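Local atomic coordinates of PCP domain (PDB entry 7KW3), a protein that probably carries amino acid and peptide intermediates, as thioesters on a phosphopantetheine arm, between the catalytic domains of a non-ribosomal peptide synthetase. Residues D31-G36 / H60-P65. Residues are numbered along the deposited sequence; the frame is centred on the assembly and turned at random.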
# COMPACT_ATOMS: atom_id res chain seq x y z
N ASP A 31 1.01 -8.99 0.18
CA ASP A 31 1.70 -8.74 -1.08
C ASP A 31 0.67 -8.22 -2.07
O ASP A 31 -0.30 -8.92 -2.38
CB ASP A 31 2.36 -10.02 -1.59
CG ASP A 31 3.18 -9.79 -2.86
OD1 ASP A 31 2.63 -9.32 -3.88
OD2 ASP A 31 4.40 -10.11 -2.84
N PHE A 32 0.91 -7.01 -2.60
CA PHE A 32 -0.08 -6.36 -3.45
C PHE A 32 -0.41 -7.20 -4.69
O PHE A 32 -1.58 -7.35 -5.05
CB PHE A 32 0.41 -4.97 -3.84
CG PHE A 32 -0.61 -4.12 -4.55
CD1 PHE A 32 -1.71 -3.63 -3.86
CD2 PHE A 32 -0.46 -3.80 -5.89
CE1 PHE A 32 -2.66 -2.83 -4.50
CE2 PHE A 32 -1.40 -3.00 -6.54
CZ PHE A 32 -2.50 -2.52 -5.84
N PHE A 33 0.61 -7.79 -5.32
CA PHE A 33 0.35 -8.57 -6.52
C PHE A 33 -0.15 -9.97 -6.22
O PHE A 33 -0.91 -10.54 -7.01
CB PHE A 33 1.60 -8.58 -7.41
CG PHE A 33 1.98 -7.20 -7.86
CD1 PHE A 33 1.30 -6.60 -8.92
CD2 PHE A 33 2.93 -6.48 -7.16
CE1 PHE A 33 1.62 -5.30 -9.31
CE2 PHE A 33 3.25 -5.18 -7.54
CZ PHE A 33 2.59 -4.59 -8.62
N ALA A 34 0.23 -10.54 -5.07
CA ALA A 34 -0.36 -11.82 -4.69
C ALA A 34 -1.86 -11.69 -4.45
O ALA A 34 -2.60 -12.67 -4.60
CB ALA A 34 0.33 -12.37 -3.44
N LEU A 35 -2.33 -10.50 -4.08
CA LEU A 35 -3.74 -10.24 -3.79
C LEU A 35 -4.51 -9.74 -5.00
O LEU A 35 -5.66 -9.32 -4.86
CB LEU A 35 -3.86 -9.22 -2.66
CG LEU A 35 -3.40 -9.78 -1.32
CD1 LEU A 35 -3.58 -8.72 -0.26
CD2 LEU A 35 -4.22 -11.02 -1.01
N GLY A 36 -3.90 -9.76 -6.18
CA GLY A 36 -4.57 -9.37 -7.40
C GLY A 36 -4.14 -8.04 -7.99
O GLY A 36 -4.82 -7.55 -8.90
N HIS A 60 8.08 1.90 -6.68
CA HIS A 60 8.12 1.41 -5.31
C HIS A 60 7.22 0.19 -5.12
O HIS A 60 7.61 -0.80 -4.48
CB HIS A 60 7.71 2.52 -4.33
CG HIS A 60 8.70 3.64 -4.24
ND1 HIS A 60 8.33 4.93 -3.94
CD2 HIS A 60 10.05 3.66 -4.41
CE1 HIS A 60 9.41 5.70 -3.92
NE2 HIS A 60 10.46 4.95 -4.20
N VAL A 61 6.01 0.24 -5.68
CA VAL A 61 5.07 -0.86 -5.51
C VAL A 61 5.61 -2.13 -6.17
O VAL A 61 5.59 -3.21 -5.58
CB VAL A 61 3.69 -0.47 -6.06
CG1 VAL A 61 2.74 -1.66 -6.03
CG2 VAL A 61 3.15 0.73 -5.27
N PHE A 62 6.11 -2.01 -7.41
CA PHE A 62 6.61 -3.20 -8.10
C PHE A 62 7.83 -3.77 -7.40
O PHE A 62 7.99 -4.99 -7.32
CB PHE A 62 6.89 -2.87 -9.57
CG PHE A 62 5.65 -2.81 -10.42
CD1 PHE A 62 5.14 -3.95 -11.03
CD2 PHE A 62 4.96 -1.62 -10.59
CE1 PHE A 62 3.99 -3.90 -11.81
CE2 PHE A 62 3.82 -1.55 -11.35
CZ PHE A 62 3.33 -2.70 -11.97
N ARG A 63 8.68 -2.90 -6.84
CA ARG A 63 9.88 -3.38 -6.17
C ARG A 63 9.62 -3.82 -4.73
O ARG A 63 10.30 -4.72 -4.23
CB ARG A 63 10.95 -2.27 -6.25
CG ARG A 63 12.10 -2.42 -5.29
CD ARG A 63 13.35 -3.03 -5.91
NE ARG A 63 14.25 -3.49 -4.85
CZ ARG A 63 15.49 -3.93 -5.03
NH1 ARG A 63 16.01 -3.96 -6.26
NH2 ARG A 63 16.20 -4.33 -3.99
N HIS A 64 8.62 -3.26 -4.05
CA HIS A 64 8.33 -3.58 -2.65
C HIS A 64 6.84 -3.82 -2.47
O HIS A 64 6.14 -3.01 -1.86
CB HIS A 64 8.79 -2.46 -1.71
CG HIS A 64 10.21 -2.05 -1.92
ND1 HIS A 64 11.27 -2.88 -1.63
CD2 HIS A 64 10.74 -0.90 -2.39
CE1 HIS A 64 12.40 -2.26 -1.91
NE2 HIS A 64 12.11 -1.05 -2.37
N PRO A 65 6.32 -4.93 -2.99
CA PRO A 65 4.85 -5.12 -2.98
C PRO A 65 4.27 -5.45 -1.61
O PRO A 65 3.04 -5.37 -1.46
CB PRO A 65 4.64 -6.26 -3.99
CG PRO A 65 5.95 -7.00 -4.02
CD PRO A 65 7.02 -5.98 -3.75
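An Asx motif at Asp-31, in the long loop between helices 8-21 and 39-51, meets Pro-65, just beyond the end of the short helix 58-63. Aspartate's short carboxylate can turn back to nearby N-H groups: OD1 of Asp-31 accepts from N of Ala-34 at 2.9 Å, reached from above the carboxylate plane, and more weakly from N of Phe-33. With CG anti to the backbone N (chi1 -176°), the carboxylate lies alongside the proline ring, Asp-31 OD1 3.7 Å from Pro-65 CB. An alanine here would probably leave the N-H groups of Phe-33 and Ala-34 without their acceptor and uncover one flank of Pro-65. The loop is tied on by Phe-32 N, which donates to Pro-65 O (2.9 Å, N-H...O angle 158°); that oxygen is also hydrogen-bonded to Tyr-17 OH. In this four-helix carrier-protein fold, Phe-32 is buried, its large apolar ring suiting a place between helices 8-21 and 39-51. Branched Val-61 reaches both rings with CG1, 3.9 Å from Phe-32 CD2 and from Phe-33 CE2. The Phe-33 ring offers its edge to Pro-65 CB (3.6 Å from Phe-33 CD2) and Val-61 O, while Phe-33 CZ sits over one face of the Phe-62 ring, 3.6 Å from Phe-62 CE1, the planes inclined at 35°.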